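Local atomic coordinates of acyl-coenzyme A oxidase acox-1.2 (PDB entry 5K3J), a protein that catalyses the FAD-dependent first step of peroxisomal beta-oxidation, desaturating short fatty acid-derived side chains of ascaroside-CoA pheromone precursors. Residues Ala202-Lys207 / His214-Gln219; Leu342-Ala347 / Leu592-Ile597; Gly456-Leu461 / Tyr467-Ser472. All coordinates share one frame; numbering follows the deposited sequence.

In the fold
Along the chain, interaction 1 comes first. Residues 342-347 of interaction 2 follow, and both segments of interaction 3 fall in the long span before 592-597 completes interaction 2. Interaction 1 ties together a hairpin of the mixed beta sheet, made by strands 197-205 and 210-219. Interaction 2 crosses two helices, 343-363 and 581-597, and interaction 3 folds the loop between helices 435-450 and 481-507. Interactions 1 and 2 have centres 52 Å apart, on opposite sides of the chain's centre; the centre of interaction 3 is 42 Å from that of the first and 35 Å from that of the second. None touches another: they lie in separate regions, the beta domain, helices near ATP and a surface loop.

Interaction 1: Ala202-Lys207 / His214-Gln219; sequences AELIIK and HFFMVQ
A202 and H214 form an antiparallel hydrogen-bonded pair with two backbone bonds, A202 N to H214 O (3.1 Å) and H214 N to A202 O (2.9 Å). The methyl of A202 meets the aromatic ring of F216, two residues further along the partner strand, with CB 4.1 Å from F216 CE1. At the edge of that ring, in its plane, F216 CE1 also lies 3.9 Å from the carbonyl oxygen A202 O. This is the beta hairpin of strands 197-205 and 210-219, part of the mixed sheet of the enzyme's beta domain. Its strands separate quickly beyond the pair: the short segments run at 100° to each other instead of staying antiparallel. Further along, L204 enters the angle between them. With its CG anti to the backbone N (chi1 178°), it turns its two methyls to different rings. L204 CD2 lies over the centre of the H214 imidazole, 3.8 Å from the centroid and 6° off the ring normal, a CH-pi contact. L204 CB approaches the same ring at H214 ND1, 3.7 Å away. The other methyl, L204 CD1, reaches F216 CZ at 4.2 Å, and the F216 ring also packs edge-to-face with F174. The imidazole is gripped at both nitrogens, ND1 by G212 O and NE2 by Y276 OH, which fixes its rotation under the leucine. With an alanine here, L204 CD2 would probably lose the ring face it lies over, and G212 O and Y276 OH their imidazole partner. The H214 side chain lies about 7 Å from that of I284, a substrate-binding residue.

Interaction 2: Leu342-Ala347 / Leu592-Ile597; sequences LFPSLA and LYLEKI
The F343 ring has the methyl I597 CG2 over the centre of one face, 3.8 Å above the plane and 11° off the ring normal, which makes a CH-pi contact. At the ring's edge, near its plane, stands the backbone oxygen L594 O, 3.4 Å from F343 CE2. The base of the phenylalanine is met by a different group: L594 CD1 lies 3.6 Å from F343 CB and extends to P344 CD at 4.3 Å. The I597 methyl can reach the ring because CG2 is anti to the backbone N, with CG1 turned to the other side (chi1 -78°). No hydrogen bond links the two segments, so apolar packing carries the contact, burying 198 Å² in all. The segment axes approach to 11.2 Å and cross at 82°, with the F343 side chain reaching from one helix to the other. The near-perpendicular pair joins helix 343-363 of the C-alpha1 domain to helix 581-597 of the C-terminal acyl-CoA oxidase region. P344 packs on Y565, and its side chain is about 6 Å from bound ATP. Helix 549-569 contributes L561 against F343 and L558 against I597, while helix 601-606 supplies A601 against F343 and L604 against I597.

Interaction 3: Gly456-Leu461 / Tyr467-Ser472; sequences GKAKKL and YLADKS
A458 and A469 meet methyl to methyl across a surface loop, the connection between helices 435-450 and 481-507, whose first half makes a short 3-10 turn at 458-460. CB of A458 lies 4.0 Å from CB of A469. L461 CD2 comes to the same A469 CB at 4.1 Å, so one methyl is gripped from two places; A458 CB and L461 CD2 themselves stand 5.0 Å apart. The contact is small, 115 Å² in total, and wholly apolar: no hydrogen bond crosses it. What aligns A458 with L461 is the turn itself. L461 N bonds to A458 O at 3.2 Å, and K460 N to K457 O at 2.9 Å, both three residues back, which brings the two side chains to the same side. Just before the turn, G456 has phi 122°, where a side chain would collide with the carbonyl oxygen of the residue before, which calls for glycine. Outside the segments, L452 packs against L461 and I453 against A469. On the other arm, Y467 is held by two hydrogen bonds, its hydroxyl to H530 ND1 and its carbonyl to R492 NH2, while L468 packs on A495 of helix 481-507. Within that arm, L468 CG sits 4.0 Å above the plane of the Y467 ring, offset toward the rim.

Interaction 1: Ala202-Lys207 / His214-Gln219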
loop_
_atom_site.group_PDB
_atom_site.type_symbol
_atom_site.label_atom_id
_atom_site.label_comp_id
_atom_site.label_asym_id
_atom_site.label_seq_id
_atom_site.Cartn_x
_atom_site.Cartn_y
_atom_site.Cartn_z
ATOM N N ALA A 202 -7.006 12.151 30.057
ATOM C CA ALA A 202 -8.354 12.651 30.307
ATOM C C ALA A 202 -8.377 14.156 30.530
ATOM O O ALA A 202 -7.388 14.749 30.951
ATOM C CB ALA A 202 -8.968 11.940 31.500
ATOM N N GLU A 203 -9.517 14.771 30.239
ATOM C CA GLU A 203 -9.700 16.195 30.466
ATOM C C GLU A 203 -9.800 16.484 31.962
ATOM O O GLU A 203 -10.628 15.900 32.662
ATOM C CB GLU A 203 -10.950 16.684 29.739
ATOM C CG GLU A 203 -11.184 18.175 29.831
ATOM C CD GLU A 203 -10.209 18.971 28.982
ATOM O OE1 GLU A 203 -9.722 18.428 27.966
ATOM O OE2 GLU A 203 -9.925 20.136 29.333
ATOM N N LEU A 204 -8.954 17.387 32.452
ATOM C CA LEU A 204 -8.885 17.669 33.884
ATOM C C LEU A 204 -9.936 18.689 34.313
ATOM O O LEU A 204 -10.006 19.792 33.773
ATOM C CB LEU A 204 -7.490 18.164 34.264
ATOM C CG LEU A 204 -7.298 18.548 35.730
ATOM C CD1 LEU A 204 -7.748 17.431 36.667
ATOM C CD2 LEU A 204 -5.846 18.926 35.998
ATOM N N ILE A 205 -10.751 18.305 35.291
ATOM C CA ILE A 205 -11.827 19.157 35.787
ATOM C C ILE A 205 -11.720 19.397 37.292
ATOM O O ILE A 205 -11.720 18.454 38.082
ATOM C CB ILE A 205 -13.206 18.543 35.479
ATOM C CG1 ILE A 205 -13.372 18.314 33.974
ATOM C CG2 ILE A 205 -14.317 19.434 36.013
ATOM C CD1 ILE A 205 -14.666 17.609 33.599
ATOM N N ILE A 206 -11.635 20.665 37.684
ATOM C CA ILE A 206 -11.539 21.033 39.094
ATOM C C ILE A 206 -12.670 21.998 39.460
ATOM O O ILE A 206 -12.605 23.189 39.142
ATOM C CB ILE A 206 -10.155 21.652 39.407
ATOM C CG1 ILE A 206 -9.074 20.569 39.349
ATOM C CG2 ILE A 206 -10.143 22.330 40.771
ATOM C CD1 ILE A 206 -7.662 21.106 39.238
ATOM N N LYS A 207 -13.699 21.456 40.116
ATOM C CA LYS A 207 -14.937 22.170 40.460
ATOM C C LYS A 207 -15.356 23.126 39.346
ATOM O O LYS A 207 -15.260 24.347 39.486
ATOM C CB LYS A 207 -14.778 22.917 41.786
ATOM C CG LYS A 207 -14.273 22.045 42.933
ATOM C CD LYS A 207 -15.167 20.829 43.164
ATOM C CE LYS A 207 -14.633 19.943 44.285
ATOM N NZ LYS A 207 -15.509 18.761 44.529
ATOM N N HIS A 214 -4.655 15.525 30.664
ATOM C CA HIS A 214 -3.570 15.183 31.582
ATOM C C HIS A 214 -3.377 13.670 31.672
ATOM O O HIS A 214 -4.165 12.911 31.115
ATOM C CB HIS A 214 -3.844 15.763 32.971
ATOM C CG HIS A 214 -3.638 17.242 33.062
ATOM N ND1 HIS A 214 -4.380 18.144 32.329
ATOM C CD2 HIS A 214 -2.769 17.978 33.795
ATOM C CE1 HIS A 214 -3.976 19.371 32.607
ATOM N NE2 HIS A 214 -3.001 19.297 33.496
ATOM N N PHE A 215 -2.332 13.233 32.370
ATOM C CA PHE A 215 -2.027 11.807 32.470
ATOM C C PHE A 215 -2.404 11.228 33.832
ATOM O O PHE A 215 -2.022 11.760 34.871
ATOM C CB PHE A 215 -0.546 11.559 32.187
ATOM C CG PHE A 215 -0.170 11.744 30.751
ATOM C CD1 PHE A 215 -0.336 10.715 29.838
ATOM C CD2 PHE A 215 0.349 12.949 30.312
ATOM C CE1 PHE A 215 0.010 10.889 28.513
ATOM C CE2 PHE A 215 0.695 13.129 28.994
ATOM C CZ PHE A 215 0.524 12.092 28.088
ATOM N N PHE A 216 -3.156 10.133 33.811
ATOM C CA PHE A 216 -3.573 9.457 35.032
ATOM C C PHE A 216 -3.230 7.976 34.958
ATOM O O PHE A 216 -3.664 7.273 34.046
ATOM C CB PHE A 216 -5.078 9.633 35.279
ATOM C CG PHE A 216 -5.520 11.059 35.338
ATOM C CD1 PHE A 216 -5.749 11.767 34.174
ATOM C CD2 PHE A 216 -5.720 11.686 36.554
ATOM C CE1 PHE A 216 -6.153 13.071 34.220
ATOM C CE2 PHE A 216 -6.129 12.995 36.606
ATOM C CZ PHE A 216 -6.341 13.691 35.439
ATOM N N MET A 217 -2.441 7.509 35.919
ATOM C CA MET A 217 -2.182 6.085 36.057
ATOM C C MET A 217 -3.449 5.371 36.494
ATOM O O MET A 217 -4.077 5.754 37.478
ATOM C CB MET A 217 -1.058 5.831 37.064
ATOM C CG MET A 217 -0.768 4.362 37.307
ATOM S SD MET A 217 -0.189 3.509 35.827
ATOM C CE MET A 217 1.386 4.319 35.579
ATOM N N VAL A 218 -3.828 4.341 35.749
ATOM C CA VAL A 218 -4.998 3.556 36.094
ATOM C C VAL A 218 -4.664 2.076 36.089
ATOM O O VAL A 218 -4.168 1.557 35.090
ATOM C CB VAL A 218 -6.158 3.819 35.116
ATOM C CG1 VAL A 218 -7.420 3.089 35.570
ATOM C CG2 VAL A 218 -6.405 5.306 34.984
ATOM N N GLN A 219 -4.920 1.400 37.206
ATOM C CA GLN A 219 -4.867 -0.055 37.220
ATOM C C GLN A 219 -6.163 -0.575 36.617
ATOM O O GLN A 219 -7.245 -0.142 37.006
ATOM C CB GLN A 219 -4.667 -0.610 38.633
ATOM C CG GLN A 219 -4.619 -2.136 38.669
ATOM C CD GLN A 219 -4.332 -2.696 40.049
ATOM O OE1 GLN A 219 -4.375 -1.974 41.045
ATOM N NE2 GLN A 219 -4.036 -3.992 40.114
#

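Interaction 2: Leu342-Ala347 / Leu592-Ile597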
loop_
_atom_site.group_PDB
_atom_site.type_symbol
_atom_site.label_atom_id
_atom_site.label_comp_id
_atom_site.label_asym_id
_atom_site.label_seq_id
_atom_site.Cartn_x
_atom_site.Cartn_y
_atom_site.Cartn_z
ATOM N N LEU A 342 14.382 0.638 -7.322
ATOM C CA LEU A 342 14.987 0.049 -6.132
ATOM C C LEU A 342 15.997 0.964 -5.448
ATOM O O LEU A 342 15.860 1.265 -4.265
ATOM C CB LEU A 342 15.667 -1.275 -6.491
ATOM C CG LEU A 342 15.012 -2.563 -5.988
ATOM C CD1 LEU A 342 13.508 -2.479 -6.129
ATOM C CD2 LEU A 342 15.556 -3.778 -6.735
ATOM N N PHE A 343 17.005 1.398 -6.197
ATOM C CA PHE A 343 18.144 2.128 -5.630
ATOM C C PHE A 343 17.831 3.498 -4.995
ATOM O O PHE A 343 18.454 3.851 -3.994
ATOM C CB PHE A 343 19.227 2.314 -6.700
ATOM C CG PHE A 343 19.854 1.032 -7.163
ATOM C CD1 PHE A 343 19.676 -0.143 -6.452
ATOM C CD2 PHE A 343 20.631 1.006 -8.308
ATOM C CE1 PHE A 343 20.254 -1.319 -6.882
ATOM C CE2 PHE A 343 21.213 -0.166 -8.739
ATOM C CZ PHE A 343 21.023 -1.330 -8.025
ATOM N N PRO A 344 16.902 4.284 -5.577
ATOM C CA PRO A 344 16.568 5.539 -4.888
ATOM C C PRO A 344 15.996 5.315 -3.490
ATOM O O PRO A 344 16.290 6.085 -2.574
ATOM C CB PRO A 344 15.519 6.173 -5.800
ATOM C CG PRO A 344 15.842 5.645 -7.153
ATOM C CD PRO A 344 16.319 4.239 -6.932
ATOM N N SER A 345 15.186 4.272 -3.334
ATOM C CA SER A 345 14.671 3.912 -2.018
ATOM C C SER A 345 15.828 3.529 -1.109
ATOM O O SER A 345 15.836 3.850 0.079
ATOM C CB SER A 345 13.669 2.762 -2.120
ATOM O OG SER A 345 12.606 3.086 -3.003
ATOM N N LEU A 346 16.805 2.839 -1.688
ATOM C CA LEU A 346 18.015 2.458 -0.972
ATOM C C LEU A 346 18.795 3.694 -0.542
ATOM O O LEU A 346 19.429 3.708 0.510
ATOM C CB LEU A 346 18.892 1.551 -1.837
ATOM C CG LEU A 346 20.161 1.026 -1.169
ATOM C CD1 LEU A 346 19.807 0.239 0.082
ATOM C CD2 LEU A 346 20.977 0.179 -2.137
ATOM N N ALA A 347 18.733 4.737 -1.361
ATOM C CA ALA A 347 19.355 6.009 -1.022
ATOM C C ALA A 347 18.579 6.677 0.108
ATOM O O ALA A 347 19.159 7.335 0.973
ATOM C CB ALA A 347 19.421 6.914 -2.239
ATOM N N LEU A 592 23.434 7.531 -14.278
ATOM C CA LEU A 592 24.848 7.211 -14.145
ATOM C C LEU A 592 25.123 6.503 -12.824
ATOM O O LEU A 592 25.909 5.556 -12.760
ATOM C CB LEU A 592 25.701 8.474 -14.240
ATOM C CG LEU A 592 27.198 8.260 -14.001
ATOM C CD1 LEU A 592 27.797 7.393 -15.100
ATOM C CD2 LEU A 592 27.937 9.585 -13.882
ATOM N N TYR A 593 24.461 6.968 -11.770
ATOM C CA TYR A 593 24.691 6.434 -10.435
ATOM C C TYR A 593 23.834 5.213 -10.132
ATOM O O TYR A 593 24.101 4.493 -9.175
ATOM C CB TYR A 593 24.460 7.522 -9.390
ATOM C CG TYR A 593 25.603 8.502 -9.327
ATOM C CD1 TYR A 593 26.825 8.127 -8.785
ATOM C CD2 TYR A 593 25.473 9.795 -9.824
ATOM C CE1 TYR A 593 27.880 9.008 -8.729
ATOM C CE2 TYR A 593 26.529 10.686 -9.772
ATOM C CZ TYR A 593 27.728 10.286 -9.222
ATOM O OH TYR A 593 28.783 11.166 -9.166
ATOM N N LEU A 594 22.805 4.981 -10.940
ATOM C CA LEU A 594 22.128 3.692 -10.918
ATOM C C LEU A 594 23.127 2.634 -11.354
ATOM O O LEU A 594 23.334 1.629 -10.673
ATOM C CB LEU A 594 20.909 3.675 -11.841
ATOM C CG LEU A 594 19.518 3.964 -11.275
ATOM C CD1 LEU A 594 19.547 4.116 -9.763
ATOM C CD2 LEU A 594 18.927 5.196 -11.939
ATOM N N GLU A 595 23.749 2.886 -12.501
ATOM C CA GLU A 595 24.738 1.979 -13.063
ATOM C C GLU A 595 25.976 1.878 -12.180
ATOM O O GLU A 595 26.631 0.838 -12.133
ATOM C CB GLU A 595 25.136 2.430 -14.470
ATOM C CG GLU A 595 24.337 1.775 -15.584
ATOM C CD GLU A 595 22.918 2.291 -15.676
ATOM O OE1 GLU A 595 21.983 1.508 -15.403
ATOM O OE2 GLU A 595 22.736 3.474 -16.036
ATOM N N LYS A 596 26.291 2.960 -11.476
ATOM C CA LYS A 596 27.476 2.984 -10.628
ATOM C C LYS A 596 27.247 2.223 -9.323
ATOM O O LYS A 596 28.159 1.576 -8.808
ATOM C CB LYS A 596 27.893 4.424 -10.329
ATOM C CG LYS A 596 29.394 4.657 -10.419
ATOM C CD LYS A 596 29.769 6.019 -9.863
ATOM C CE LYS A 596 31.164 6.435 -10.304
ATOM N NZ LYS A 596 31.582 7.713 -9.663
ATOM N N ILE A 597 26.027 2.301 -8.796
ATOM C CA ILE A 597 25.655 1.613 -7.558
ATOM C C ILE A 597 25.527 0.105 -7.764
ATOM O O ILE A 597 25.975 -0.684 -6.929
ATOM C CB ILE A 597 24.317 2.155 -6.995
ATOM C CG1 ILE A 597 24.533 3.494 -6.294
ATOM C CG2 ILE A 597 23.683 1.166 -6.025
ATOM C CD1 ILE A 597 25.476 3.420 -5.130
#

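Interaction 3: Gly456-Leu461 / Tyr467-Ser472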
loop_
_atom_site.group_PDB
_atom_site.type_symbol
_atom_site.label_atom_id
_atom_site.label_comp_id
_atom_site.label_asym_id
_atom_site.label_seq_id
_atom_site.Cartn_x
_atom_site.Cartn_y
_atom_site.Cartn_z
ATOM N N GLY A 456 11.509 41.878 11.546
ATOM C CA GLY A 456 12.903 42.144 11.852
ATOM C C GLY A 456 13.435 41.246 12.954
ATOM O O GLY A 456 14.381 41.604 13.654
ATOM N N LYS A 457 12.822 40.077 13.105
ATOM C CA LYS A 457 13.237 39.122 14.126
ATOM C C LYS A 457 13.854 37.877 13.498
ATOM O O LYS A 457 13.669 36.765 13.992
ATOM C CB LYS A 457 12.049 38.733 15.009
ATOM C CG LYS A 457 11.075 39.869 15.274
ATOM C CD LYS A 457 9.966 39.437 16.222
ATOM C CE LYS A 457 9.728 40.477 17.304
ATOM N NZ LYS A 457 9.553 39.852 18.644
ATOM N N ALA A 458 14.586 38.072 12.407
ATOM C CA ALA A 458 15.232 36.966 11.709
ATOM C C ALA A 458 16.248 36.265 12.605
ATOM O O ALA A 458 16.583 35.102 12.386
ATOM C CB ALA A 458 15.896 37.460 10.434
ATOM N N LYS A 459 16.734 36.982 13.613
ATOM C CA LYS A 459 17.713 36.431 14.542
ATOM C C LYS A 459 17.053 35.574 15.620
ATOM O O LYS A 459 17.734 35.014 16.478
ATOM C CB LYS A 459 18.528 37.544 15.194
ATOM C CG LYS A 459 19.776 37.918 14.417
ATOM C CD LYS A 459 20.875 38.407 15.342
ATOM C CE LYS A 459 21.331 37.304 16.284
ATOM N NZ LYS A 459 22.724 37.529 16.759
ATOM N N LYS A 460 15.728 35.478 15.582
ATOM C CA LYS A 460 15.020 34.545 16.450
ATOM C C LYS A 460 14.979 33.164 15.806
ATOM O O LYS A 460 14.595 32.179 16.437
ATOM C CB LYS A 460 13.604 35.039 16.744
ATOM C CG LYS A 460 13.494 35.955 17.953
ATOM C CD LYS A 460 13.791 35.210 19.246
ATOM C CE LYS A 460 12.754 34.128 19.515
ATOM N NZ LYS A 460 11.382 34.688 19.681
ATOM N N LEU A 461 15.382 33.103 14.541
ATOM C CA LEU A 461 15.331 31.864 13.773
ATOM C C LEU A 461 16.413 30.876 14.195
ATOM O O LEU A 461 17.561 31.255 14.425
ATOM C CB LEU A 461 15.460 32.162 12.275
ATOM C CG LEU A 461 14.188 32.293 11.431
ATOM C CD1 LEU A 461 13.203 33.278 12.038
ATOM C CD2 LEU A 461 14.547 32.704 10.009
ATOM N N TYR A 467 17.742 29.425 6.663
ATOM C CA TYR A 467 17.818 29.599 5.214
ATOM C C TYR A 467 16.638 30.376 4.637
ATOM O O TYR A 467 16.662 30.767 3.471
ATOM C CB TYR A 467 17.911 28.233 4.524
ATOM C CG TYR A 467 16.595 27.490 4.457
ATOM C CD1 TYR A 467 16.151 26.721 5.527
ATOM C CD2 TYR A 467 15.793 27.553 3.321
ATOM C CE1 TYR A 467 14.945 26.041 5.466
ATOM C CE2 TYR A 467 14.588 26.879 3.254
ATOM C CZ TYR A 467 14.169 26.124 4.329
ATOM O OH TYR A 467 12.969 25.449 4.263
ATOM N N LEU A 468 15.603 30.581 5.444
ATOM C CA LEU A 468 14.410 31.283 4.989
ATOM C C LEU A 468 14.630 32.792 4.901
ATOM O O LEU A 468 14.046 33.458 4.047
ATOM C CB LEU A 468 13.227 30.980 5.912
ATOM C CG LEU A 468 12.671 29.556 5.870
ATOM C CD1 LEU A 468 11.654 29.356 6.979
ATOM C CD2 LEU A 468 12.051 29.245 4.514
ATOM N N ALA A 469 15.470 33.330 5.779
ATOM C CA ALA A 469 15.720 34.767 5.793
ATOM C C ALA A 469 16.733 35.168 4.728
ATOM O O ALA A 469 16.914 36.351 4.444
ATOM C CB ALA A 469 16.196 35.204 7.167
ATOM N N ASP A 470 17.392 34.175 4.143
ATOM C CA ASP A 470 18.416 34.428 3.137
ATOM C C ASP A 470 17.829 34.670 1.760
ATOM O O ASP A 470 16.638 34.929 1.601
ATOM C CB ASP A 470 19.395 33.253 3.042
ATOM C CG ASP A 470 20.114 32.983 4.339
ATOM O OD1 ASP A 470 20.147 33.891 5.195
ATOM O OD2 ASP A 470 20.651 31.866 4.497
ATOM N N LYS A 471 18.704 34.572 0.769
ATOM C CA LYS A 471 18.325 34.503 -0.630
ATOM C C LYS A 471 19.510 33.889 -1.357
ATOM O O LYS A 471 20.653 34.281 -1.130
ATOM C CB LYS A 471 17.960 35.886 -1.180
ATOM C CG LYS A 471 19.148 36.815 -1.345
ATOM C CD LYS A 471 18.702 38.260 -1.389
ATOM C CE LYS A 471 19.850 39.180 -1.766
ATOM N NZ LYS A 471 20.996 39.069 -0.816
ATOM N N SER A 472 19.243 32.900 -2.198
ATOM C CA SER A 472 20.324 32.228 -2.897
ATOM C C SER A 472 20.452 32.768 -4.321
ATOM O O SER A 472 21.550 32.818 -4.884
ATOM C CB SER A 472 20.103 30.716 -2.904
ATOM O OG SER A 472 21.339 30.041 -3.072
#